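Local structure of alpha-glucosidase ([Eubacterium] rectale, 6PNR) at residues A[31-36]-A[98-103]; A[47-52]-A[199-204]; A[595-600]-A[647-652]; A[614-619]-A[628-633]. The protein probably hydrolyses alpha-glycosides of sulfoquinovose, the sulfonated sugar of sulfolipids, as a member of glycoside hydrolase family 31. One frame throughout, in Å; residues are numbered along the deposited sequence.

Interaction 1: residues A[31-36]-A[98-103]; sequences VGVGQE and RINRFW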
# COMPACT_ATOMS: atom_id res chain seq x y z
N VAL A 31 -12.69 -12.50 19.60
CA VAL A 31 -11.51 -12.14 20.37
C VAL A 31 -10.32 -12.82 19.73
O VAL A 31 -10.46 -13.77 18.95
CB VAL A 31 -11.64 -12.53 21.85
CG1 VAL A 31 -12.82 -11.82 22.45
CG2 VAL A 31 -11.83 -14.04 21.95
N GLY A 32 -9.13 -12.34 20.05
CA GLY A 32 -7.96 -12.98 19.51
C GLY A 32 -6.68 -12.36 20.00
O GLY A 32 -6.65 -11.61 20.98
N VAL A 33 -5.60 -12.71 19.30
CA VAL A 33 -4.24 -12.35 19.65
C VAL A 33 -3.57 -11.79 18.41
O VAL A 33 -3.59 -12.42 17.35
CB VAL A 33 -3.46 -13.56 20.19
CG1 VAL A 33 -2.05 -13.15 20.61
CG2 VAL A 33 -4.23 -14.23 21.35
N GLY A 34 -2.98 -10.60 18.54
CA GLY A 34 -2.20 -10.01 17.48
C GLY A 34 -0.87 -9.50 17.99
O GLY A 34 -0.66 -9.36 19.20
N GLN A 35 0.04 -9.24 17.05
CA GLN A 35 1.34 -8.65 17.33
C GLN A 35 1.56 -7.51 16.34
O GLN A 35 1.82 -7.76 15.15
CB GLN A 35 2.47 -9.68 17.24
CG GLN A 35 3.88 -9.09 17.42
CD GLN A 35 4.06 -8.32 18.73
OE1 GLN A 35 3.94 -8.89 19.82
NE2 GLN A 35 4.34 -7.01 18.63
N GLU A 36 1.46 -6.28 16.82
CA GLU A 36 1.50 -5.13 15.93
C GLU A 36 2.94 -4.78 15.56
O GLU A 36 3.90 -5.16 16.23
CB GLU A 36 0.84 -3.93 16.58
CG GLU A 36 1.58 -3.38 17.77
CD GLU A 36 1.20 -4.06 19.08
OE1 GLU A 36 0.47 -5.08 19.04
OE2 GLU A 36 1.63 -3.58 20.14
N ARG A 98 -4.75 -13.44 27.79
CA ARG A 98 -4.06 -13.57 26.51
C ARG A 98 -4.67 -12.69 25.43
O ARG A 98 -3.98 -12.37 24.45
CB ARG A 98 -4.10 -15.01 26.02
CG ARG A 98 -3.27 -15.99 26.82
CD ARG A 98 -3.39 -17.39 26.21
NE ARG A 98 -2.80 -17.46 24.87
CZ ARG A 98 -3.51 -17.52 23.75
NH1 ARG A 98 -4.83 -17.53 23.78
NH2 ARG A 98 -2.88 -17.59 22.58
N ILE A 99 -5.94 -12.34 25.56
CA ILE A 99 -6.64 -11.61 24.52
C ILE A 99 -6.09 -10.19 24.45
O ILE A 99 -6.02 -9.49 25.46
CB ILE A 99 -8.15 -11.60 24.81
CG1 ILE A 99 -8.71 -13.02 24.76
CG2 ILE A 99 -8.89 -10.68 23.84
CD1 ILE A 99 -10.15 -13.09 25.17
N ASN A 100 -5.68 -9.77 23.24
CA ASN A 100 -5.38 -8.37 23.01
C ASN A 100 -6.03 -7.84 21.73
O ASN A 100 -5.68 -6.74 21.28
CB ASN A 100 -3.86 -8.11 22.98
CG ASN A 100 -3.14 -8.82 21.83
OD1 ASN A 100 -3.75 -9.46 20.98
ND2 ASN A 100 -1.83 -8.69 21.81
N ARG A 101 -6.99 -8.57 21.16
CA ARG A 101 -7.74 -8.12 20.00
C ARG A 101 -9.21 -8.42 20.24
O ARG A 101 -9.57 -9.54 20.63
CB ARG A 101 -7.28 -8.80 18.70
CG ARG A 101 -5.81 -8.52 18.31
CD ARG A 101 -5.55 -7.06 17.94
NE ARG A 101 -4.16 -6.82 17.52
CZ ARG A 101 -3.22 -6.30 18.32
NH1 ARG A 101 -3.52 -5.97 19.57
NH2 ARG A 101 -2.00 -6.11 17.86
N PHE A 102 -10.06 -7.43 19.95
CA PHE A 102 -11.47 -7.46 20.29
C PHE A 102 -12.24 -6.91 19.09
O PHE A 102 -12.02 -5.77 18.68
CB PHE A 102 -11.72 -6.62 21.55
CG PHE A 102 -13.12 -6.63 22.07
CD1 PHE A 102 -13.52 -7.58 22.99
CD2 PHE A 102 -14.04 -5.67 21.67
CE1 PHE A 102 -14.81 -7.59 23.49
CE2 PHE A 102 -15.33 -5.65 22.16
CZ PHE A 102 -15.72 -6.62 23.08
N TRP A 103 -13.12 -7.73 18.51
CA TRP A 103 -13.95 -7.31 17.40
C TRP A 103 -15.41 -7.34 17.83
O TRP A 103 -15.93 -8.40 18.21
CB TRP A 103 -13.75 -8.21 16.18
CG TRP A 103 -12.42 -8.13 15.48
CD1 TRP A 103 -12.09 -7.34 14.40
CD2 TRP A 103 -11.26 -8.92 15.76
NE1 TRP A 103 -10.80 -7.58 14.02
CE2 TRP A 103 -10.27 -8.55 14.83
CE3 TRP A 103 -10.96 -9.91 16.71
CZ2 TRP A 103 -9.00 -9.12 14.82
CZ3 TRP A 103 -9.71 -10.48 16.70
CH2 TRP A 103 -8.74 -10.08 15.76
O HOH W 1 -1.55 -4.58 21.22
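Asn100 and Arg101 both face Gly32 in a classic beta bulge, at the point where strand 101-107 begins to run antiparallel to strand 29-41 in an N-terminal sheet of this family 31 enzyme. Gly32 O accepts the amide N of Asn100 at 3.1 Å and, more weakly, that of Arg101, while Gly32 N donates to Arg101 O. Past the bulge, side chains take over the pairing. Asn100 CG lies between its backbone N and carbonyl carbon (chi1 64°), and the amide beyond it turns to the backbone of Gly34. Asn100 OD1 receives Gly34 N at 2.8 Å, in the carbonyl plane and on a lone pair, and Asn100 ND2 donates to Gly34 O at 2.9 Å, so the amide is held at both ends and cannot easily rotate.

Arg101 runs close by the same glycine, NE coming within 3.7 Å of Gly34 CA where no side chain intervenes, and Gly34 O lies over one face of the guanidinium. Arg101 NH2 forms a salt bridge with Glu36 OE1 at 2.9 Å; the oxygen sits in the guanidinium plane, although the carboxylate is turned 44° from it. The same NH2 has a second ionic partner in Asp49.

On the face carrying Val31 and Phe102, Ile99 CD1 packs 3.7 Å from Val31 CB, the two side chains crossing obliquely. At the polar end, one water donates to Glu36 OE1 and accepts from Arg101 NH1 at 2.9 Å.

Interaction 2: residues A[47-52]-A[199-204]; sequences ITDYVT and ELQIWE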
# COMPACT_ATOMS: atom_id res chain seq x y z
N ILE A 47 1.46 1.29 10.41
CA ILE A 47 1.03 0.29 11.39
C ILE A 47 0.53 -0.94 10.65
O ILE A 47 -0.35 -0.85 9.78
CB ILE A 47 -0.06 0.86 12.32
CG1 ILE A 47 0.54 1.94 13.22
CG2 ILE A 47 -0.70 -0.26 13.15
CD1 ILE A 47 -0.47 2.62 14.11
N THR A 48 1.10 -2.10 10.98
CA THR A 48 0.60 -3.38 10.52
C THR A 48 0.40 -4.29 11.73
O THR A 48 0.95 -4.04 12.81
CB THR A 48 1.55 -4.04 9.53
OG1 THR A 48 2.83 -4.20 10.15
CG2 THR A 48 1.69 -3.20 8.27
N ASP A 49 -0.38 -5.35 11.54
CA ASP A 49 -0.69 -6.29 12.60
C ASP A 49 -0.51 -7.71 12.08
O ASP A 49 -0.80 -7.99 10.91
CB ASP A 49 -2.14 -6.08 13.10
CG ASP A 49 -2.42 -6.74 14.45
OD1 ASP A 49 -1.46 -6.99 15.22
OD2 ASP A 49 -3.62 -7.01 14.73
N TYR A 50 -0.04 -8.59 12.94
CA TYR A 50 0.06 -10.02 12.64
C TYR A 50 -0.88 -10.75 13.59
O TYR A 50 -0.57 -10.92 14.77
CB TYR A 50 1.49 -10.51 12.79
CG TYR A 50 1.65 -12.00 12.61
CD1 TYR A 50 0.97 -12.68 11.61
CD2 TYR A 50 2.51 -12.72 13.42
CE1 TYR A 50 1.13 -14.05 11.43
CE2 TYR A 50 2.68 -14.09 13.26
CZ TYR A 50 1.99 -14.75 12.26
OH TYR A 50 2.17 -16.12 12.11
N VAL A 51 -2.04 -11.17 13.08
CA VAL A 51 -3.05 -11.84 13.88
C VAL A 51 -2.78 -13.34 13.85
O VAL A 51 -2.78 -13.95 12.78
CB VAL A 51 -4.47 -11.53 13.38
CG1 VAL A 51 -5.52 -12.30 14.20
CG2 VAL A 51 -4.76 -10.02 13.48
N THR A 52 -2.52 -13.92 15.02
CA THR A 52 -2.35 -15.36 15.14
C THR A 52 -3.60 -16.08 15.61
O THR A 52 -3.75 -17.28 15.35
CB THR A 52 -1.18 -15.69 16.09
OG1 THR A 52 -1.31 -14.91 17.28
CG2 THR A 52 0.14 -15.39 15.43
N GLU A 199 -18.17 -3.51 12.02
CA GLU A 199 -17.29 -4.26 12.91
C GLU A 199 -16.25 -3.32 13.48
O GLU A 199 -15.51 -2.67 12.73
CB GLU A 199 -16.63 -5.45 12.20
CG GLU A 199 -15.70 -6.24 13.10
CD GLU A 199 -15.28 -7.59 12.51
OE1 GLU A 199 -14.28 -7.62 11.75
OE2 GLU A 199 -15.95 -8.61 12.79
N LEU A 200 -16.18 -3.27 14.81
CA LEU A 200 -15.31 -2.35 15.52
C LEU A 200 -14.16 -3.16 16.12
O LEU A 200 -14.36 -3.90 17.09
CB LEU A 200 -16.09 -1.61 16.60
CG LEU A 200 -17.48 -1.12 16.20
CD1 LEU A 200 -18.16 -0.42 17.39
CD2 LEU A 200 -17.47 -0.20 14.97
N GLN A 201 -12.98 -3.05 15.52
CA GLN A 201 -11.79 -3.74 16.01
C GLN A 201 -11.07 -2.86 17.03
O GLN A 201 -10.79 -1.69 16.75
CB GLN A 201 -10.84 -4.08 14.85
CG GLN A 201 -9.55 -4.75 15.32
CD GLN A 201 -8.54 -4.99 14.20
OE1 GLN A 201 -7.41 -5.41 14.45
NE2 GLN A 201 -8.94 -4.74 12.96
N ILE A 202 -10.76 -3.42 18.20
CA ILE A 202 -10.09 -2.71 19.28
C ILE A 202 -8.87 -3.52 19.71
O ILE A 202 -8.95 -4.74 19.84
CB ILE A 202 -11.03 -2.50 20.50
CG1 ILE A 202 -12.45 -2.15 20.06
CG2 ILE A 202 -10.48 -1.40 21.40
CD1 ILE A 202 -12.61 -0.80 19.40
N TRP A 203 -7.74 -2.84 19.95
CA TRP A 203 -6.52 -3.56 20.33
C TRP A 203 -6.38 -3.69 21.84
O TRP A 203 -5.27 -3.61 22.40
CB TRP A 203 -5.29 -2.91 19.70
CG TRP A 203 -5.18 -3.20 18.23
CD1 TRP A 203 -6.13 -3.80 17.44
CD2 TRP A 203 -4.06 -2.93 17.37
NE1 TRP A 203 -5.67 -3.90 16.14
CE2 TRP A 203 -4.41 -3.37 16.08
CE3 TRP A 203 -2.81 -2.33 17.57
CZ2 TRP A 203 -3.55 -3.23 14.99
CZ3 TRP A 203 -1.96 -2.19 16.48
CH2 TRP A 203 -2.33 -2.65 15.21
N GLU A 204 -7.51 -3.89 22.50
CA GLU A 204 -7.64 -4.28 23.90
C GLU A 204 -9.09 -4.69 24.10
O GLU A 204 -9.95 -4.41 23.25
CB GLU A 204 -7.28 -3.13 24.85
CG GLU A 204 -8.40 -2.11 25.02
CD GLU A 204 -8.08 -1.06 26.06
OE1 GLU A 204 -7.11 -1.26 26.82
OE2 GLU A 204 -8.79 -0.03 26.11
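Trp203, just beyond the end of strand 197-202, reaches over the antiparallel sheet of the N-terminal region to Ile47 and Asp49 on its edge strand, 44-56. Strands 29-41 and 101-107 lie between the two in the sheet; Asp49 CA and Trp203 CA are 10.1 Å apart, and side chains make the contact. The six-membered ring of the indole does the touching. Trp203 CH2 meets the branch methyl CG2 of Ile47 at 3.6 Å, the two side chains lying alongside but pointing opposite ways. Next to this, Trp203 CZ2 lies 3.7 Å from Asp49 CB. Asp49 CG is anti to the backbone N (chi1 -164°), and OD1 of the carboxylate stands above one face of the indole, offset toward its rim, with the two planes 40° apart.

An extended Gln201 fixes the ring: Trp203 NE1 donates to Gln201 OE1 at 2.9 Å, the oxygen lying in the ring plane while the nitrogen sits well above the plane of the amide carbonyl. Tyr187 stacks on the indole as well, and Arg101, the salt-bridge partner of Asp49 OD1, makes a cation-pi contact with it. With the indole N-H given to Gln201, Asp49 meets the tryptophan by van der Waals contact of CB and its carboxylate, and its negative charge beside the ring is probably offset largely by Arg101.

Interaction 3: residues A[595-600]-A[647-652]; sequences FGRDML and FYRKNS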
# COMPACT_ATOMS: atom_id res chain seq x y z
N PHE A 595 -25.01 26.82 7.84
CA PHE A 595 -24.35 27.73 8.77
C PHE A 595 -25.43 28.16 9.75
O PHE A 595 -26.15 29.14 9.52
CB PHE A 595 -23.73 28.90 8.01
CG PHE A 595 -23.01 29.90 8.88
CD1 PHE A 595 -22.05 29.50 9.80
CD2 PHE A 595 -23.23 31.26 8.71
CE1 PHE A 595 -21.37 30.43 10.57
CE2 PHE A 595 -22.55 32.20 9.47
CZ PHE A 595 -21.61 31.78 10.40
N GLY A 596 -25.59 27.39 10.82
CA GLY A 596 -26.80 27.49 11.63
C GLY A 596 -28.01 26.95 10.88
O GLY A 596 -27.89 26.31 9.85
N ARG A 597 -29.19 27.24 11.42
CA ARG A 597 -30.41 26.78 10.75
C ARG A 597 -30.79 27.67 9.57
O ARG A 597 -31.56 27.24 8.70
CB ARG A 597 -31.59 26.72 11.73
CG ARG A 597 -32.78 25.91 11.18
CD ARG A 597 -33.75 25.48 12.28
NE ARG A 597 -34.43 26.63 12.88
CZ ARG A 597 -35.54 27.18 12.39
NH1 ARG A 597 -36.10 26.68 11.30
NH2 ARG A 597 -36.10 28.22 12.99
N ASP A 598 -30.29 28.89 9.51
CA ASP A 598 -30.86 29.86 8.59
C ASP A 598 -30.05 30.08 7.33
O ASP A 598 -30.46 30.89 6.49
CB ASP A 598 -31.06 31.19 9.31
CG ASP A 598 -32.17 31.13 10.36
OD1 ASP A 598 -32.68 30.02 10.62
OD2 ASP A 598 -32.53 32.19 10.90
N MET A 599 -28.92 29.39 7.14
CA MET A 599 -28.09 29.61 5.97
C MET A 599 -27.55 28.31 5.41
O MET A 599 -27.23 27.39 6.16
CB MET A 599 -26.91 30.54 6.27
CG MET A 599 -27.29 31.95 6.63
SD MET A 599 -25.91 33.11 6.44
CE MET A 599 -26.00 33.46 4.68
N LEU A 600 -27.45 28.24 4.08
CA LEU A 600 -26.79 27.14 3.40
C LEU A 600 -25.57 27.69 2.69
O LEU A 600 -25.67 28.68 1.95
CB LEU A 600 -27.72 26.43 2.41
CG LEU A 600 -27.10 25.13 1.86
CD1 LEU A 600 -28.18 24.10 1.64
CD2 LEU A 600 -26.32 25.36 0.54
N PHE A 647 -26.94 31.03 0.80
CA PHE A 647 -28.39 31.21 0.77
C PHE A 647 -28.88 31.29 2.20
O PHE A 647 -28.31 30.67 3.10
CB PHE A 647 -29.08 30.05 0.03
CG PHE A 647 -28.48 29.77 -1.33
CD1 PHE A 647 -27.27 29.10 -1.46
CD2 PHE A 647 -29.13 30.19 -2.48
CE1 PHE A 647 -26.71 28.86 -2.70
CE2 PHE A 647 -28.58 29.95 -3.73
CZ PHE A 647 -27.36 29.28 -3.84
N TYR A 648 -29.95 32.06 2.42
CA TYR A 648 -30.59 32.09 3.73
C TYR A 648 -32.08 31.80 3.59
O TYR A 648 -32.68 32.01 2.53
CB TYR A 648 -30.37 33.44 4.46
CG TYR A 648 -30.96 34.66 3.79
CD1 TYR A 648 -32.25 35.09 4.08
CD2 TYR A 648 -30.21 35.40 2.89
CE1 TYR A 648 -32.78 36.23 3.47
CE2 TYR A 648 -30.71 36.52 2.28
CZ TYR A 648 -32.00 36.93 2.57
OH TYR A 648 -32.48 38.06 1.94
N ARG A 649 -32.65 31.29 4.68
CA ARG A 649 -34.09 31.04 4.73
C ARG A 649 -34.87 32.35 4.69
O ARG A 649 -34.58 33.27 5.46
CB ARG A 649 -34.44 30.28 6.01
CG ARG A 649 -33.87 28.87 6.07
CD ARG A 649 -34.29 28.18 7.38
NE ARG A 649 -35.71 28.33 7.64
CZ ARG A 649 -36.23 29.06 8.63
NH1 ARG A 649 -35.43 29.70 9.48
NH2 ARG A 649 -37.54 29.14 8.77
N LYS A 650 -35.85 32.43 3.78
CA LYS A 650 -36.61 33.66 3.61
C LYS A 650 -37.23 34.13 4.92
O LYS A 650 -37.28 35.34 5.20
CB LYS A 650 -37.70 33.47 2.56
CG LYS A 650 -38.58 34.70 2.34
CD LYS A 650 -39.57 34.46 1.20
CE LYS A 650 -40.30 35.74 0.81
NZ LYS A 650 -41.18 35.53 -0.39
N ASN A 651 -37.70 33.20 5.75
CA ASN A 651 -38.37 33.54 7.00
C ASN A 651 -37.42 33.62 8.18
O ASN A 651 -37.87 33.56 9.33
CB ASN A 651 -39.48 32.53 7.28
CG ASN A 651 -40.51 32.50 6.17
OD1 ASN A 651 -40.87 33.54 5.61
ND2 ASN A 651 -40.98 31.30 5.82
N SER A 652 -36.12 33.76 7.93
CA SER A 652 -35.15 33.89 9.02
C SER A 652 -35.36 35.18 9.80
O SER A 652 -35.55 36.25 9.22
CB SER A 652 -33.73 33.88 8.48
OG SER A 652 -32.84 34.33 9.48
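Met599 and Leu600 pair antiparallel with Tyr648 and Phe647 in a buried strand contact of the C-terminal domain, prolonged at one end by charged side chains. Leu600 N donates to Phe647 O at 2.8 Å, and Phe647 N returns the bond to Leu600 O. One step further, Arg649 N reaches Asp598 O at 2.9 Å. Strands 599-601 and 646-649 are neighbours within an antiparallel sheet: helix 655-665 covers the side of Met599 and Tyr648, while Val614 and Leu616 pack on Leu600 and Phe647.

After the strand the chain makes a type I beta turn from Arg649 to Ser652, which brings Ser652 back to Asp598. Both carboxylate oxygens are then used. Ser652 OG donates to OD2 of Asp598 at 2.6 Å, and Arg649 NH1 forms a salt bridge with Asp598 OD1 at 3.0 Å, approaching from well above the carboxylate plane (62° out of it). Arg597 comes over a face of the Arg649 guanidinium, its NH1 3.5 Å above the plane near the centre, with the two groups 35° apart. The repulsion between these like charges is probably eased by Asp598, whose OD1 lies at the edge of the Arg649 guanidinium.

Interaction 4: residues A[614-619]-A[628-633]; sequences VYLPQD and EEYHGG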
# COMPACT_ATOMS: atom_id res chain seq x y z
N VAL A 614 -25.38 23.95 -6.96
CA VAL A 614 -25.79 23.86 -5.56
C VAL A 614 -27.01 22.97 -5.47
O VAL A 614 -27.92 23.07 -6.30
CB VAL A 614 -26.10 25.26 -4.98
CG1 VAL A 614 -26.53 25.16 -3.52
CG2 VAL A 614 -24.91 26.20 -5.16
N TYR A 615 -27.05 22.10 -4.47
CA TYR A 615 -28.28 21.41 -4.11
C TYR A 615 -28.88 22.09 -2.89
O TYR A 615 -28.25 22.14 -1.83
CB TYR A 615 -28.06 19.93 -3.83
CG TYR A 615 -29.33 19.30 -3.29
CD1 TYR A 615 -30.33 18.89 -4.16
CD2 TYR A 615 -29.56 19.18 -1.92
CE1 TYR A 615 -31.51 18.34 -3.69
CE2 TYR A 615 -30.74 18.63 -1.44
CZ TYR A 615 -31.72 18.21 -2.33
OH TYR A 615 -32.90 17.67 -1.88
N LEU A 616 -30.12 22.59 -3.03
CA LEU A 616 -30.85 23.15 -1.90
C LEU A 616 -31.94 22.19 -1.45
O LEU A 616 -32.70 21.69 -2.30
CB LEU A 616 -31.48 24.50 -2.27
CG LEU A 616 -30.56 25.68 -2.55
CD1 LEU A 616 -31.40 26.89 -2.94
CD2 LEU A 616 -29.71 25.98 -1.33
N PRO A 617 -32.04 21.89 -0.16
CA PRO A 617 -33.22 21.16 0.34
C PRO A 617 -34.48 21.98 0.13
O PRO A 617 -34.44 23.20 -0.06
CB PRO A 617 -32.92 20.98 1.83
CG PRO A 617 -31.42 21.17 1.96
CD PRO A 617 -31.05 22.16 0.90
N GLN A 618 -35.63 21.29 0.19
CA GLN A 618 -36.94 21.93 0.02
C GLN A 618 -37.22 22.94 1.12
O GLN A 618 -37.45 22.56 2.27
CB GLN A 618 -38.06 20.88 -0.00
CG GLN A 618 -38.02 19.94 -1.20
CD GLN A 618 -38.36 20.65 -2.51
OE1 GLN A 618 -39.31 21.42 -2.59
NE2 GLN A 618 -37.56 20.38 -3.54
N ASP A 619 -37.23 24.22 0.77
CA ASP A 619 -37.45 25.30 1.72
C ASP A 619 -37.50 26.59 0.91
O ASP A 619 -37.26 26.58 -0.30
CB ASP A 619 -36.34 25.35 2.78
CG ASP A 619 -36.83 25.90 4.10
OD1 ASP A 619 -37.75 26.74 4.09
OD2 ASP A 619 -36.28 25.50 5.15
N GLU A 628 -32.37 36.54 -5.31
CA GLU A 628 -33.22 35.61 -6.03
C GLU A 628 -33.69 34.48 -5.12
O GLU A 628 -32.94 33.98 -4.29
CB GLU A 628 -32.48 35.04 -7.24
CG GLU A 628 -33.36 34.21 -8.15
CD GLU A 628 -32.70 33.91 -9.48
OE1 GLU A 628 -31.50 34.23 -9.63
OE2 GLU A 628 -33.38 33.35 -10.37
N GLU A 629 -34.96 34.09 -5.29
CA GLU A 629 -35.59 33.08 -4.46
C GLU A 629 -35.52 31.70 -5.11
O GLU A 629 -35.65 31.58 -6.33
CB GLU A 629 -37.05 33.44 -4.18
CG GLU A 629 -37.22 34.83 -3.60
CD GLU A 629 -38.59 35.03 -3.00
OE1 GLU A 629 -39.45 34.13 -3.14
OE2 GLU A 629 -38.80 36.09 -2.38
N TYR A 630 -35.33 30.68 -4.29
CA TYR A 630 -35.29 29.30 -4.75
C TYR A 630 -36.07 28.46 -3.75
O TYR A 630 -36.10 28.76 -2.56
CB TYR A 630 -33.86 28.77 -4.88
CG TYR A 630 -33.00 29.54 -5.85
CD1 TYR A 630 -32.94 29.18 -7.18
CD2 TYR A 630 -32.24 30.62 -5.43
CE1 TYR A 630 -32.15 29.86 -8.08
CE2 TYR A 630 -31.44 31.32 -6.32
CZ TYR A 630 -31.40 30.93 -7.64
OH TYR A 630 -30.62 31.60 -8.55
N HIS A 631 -36.67 27.38 -4.25
CA HIS A 631 -37.57 26.59 -3.42
C HIS A 631 -37.10 25.17 -3.20
O HIS A 631 -37.83 24.38 -2.59
CB HIS A 631 -38.98 26.60 -4.04
CG HIS A 631 -39.45 27.98 -4.41
ND1 HIS A 631 -40.09 28.82 -3.52
CD2 HIS A 631 -39.36 28.66 -5.58
CE1 HIS A 631 -40.38 29.96 -4.13
NE2 HIS A 631 -39.95 29.89 -5.37
N GLY A 632 -35.90 24.81 -3.66
CA GLY A 632 -35.38 23.47 -3.46
C GLY A 632 -34.97 22.82 -4.77
O GLY A 632 -35.51 23.12 -5.83
N GLY A 633 -33.99 21.92 -4.68
CA GLY A 633 -33.50 21.16 -5.82
C GLY A 633 -32.12 21.63 -6.26
O GLY A 633 -31.48 22.48 -5.63
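Leu616 and Gly633 form an antiparallel hydrogen-bonded pair in the two-stranded sheet of the family 31 C-terminal domain, where strand 611-616 ends beside the start of strand 633-638, the touching parts of the two segments running 110° apart. Both bonds are nearly straight: Gly633 N donates to Leu616 O at 2.7 Å, and Leu616 N donates to Gly633 O at 2.9 Å. Positive phi values at Gly632 (126°) and Gly633 bend the chain into this position, and Gly632 CA points a hydrogen at Leu616 O from 3.4 Å. Further on, Asp619 N makes only a weak bond to His631 O.

Among the side chains, Leu616 CD1 packs on Tyr630 CB at 3.7 Å, on the side where Phe647 and Ile635 add to the apolar cluster. Tyr615 turns another way, its ring atom CD1 3.9 Å from Gly633 C and its hydroxyl bonded to Asp583. Asp619 and His631 likewise send their polar ends outside the contact, to Tyr580 and Glu620.

Asp619 O lies near two other acceptors, Tyr630 O and His631 O, but takes a CA-H contact from His631 CA at 3.1 Å. This probably offsets part of the carbonyl repulsion, and the firm grip comes from the Leu616-Gly633 pair.

How the interactions relate
From the N terminus, strands 29-41 and 44-56 follow one another; the first closes interaction 1 with 98-103, the second closes interaction 2 with 199-204. Their segments alternate along the chain, so the two contacts cross, and they touch within one sheet through the Arg101-Asp49 salt bridge and packing of Glu36 on Trp203. Far along the chain, on the other side of its centre, interaction 3 joins 595-600 to 647-652 and closes a loop that contains all of interaction 4. These two meet through Leu600 on Pro617, Phe647 on Val614 and the Lys650-Glu629 salt bridge, tying the C-terminal domain together. The centres of interactions 1 and 3 lie about 49 Å apart.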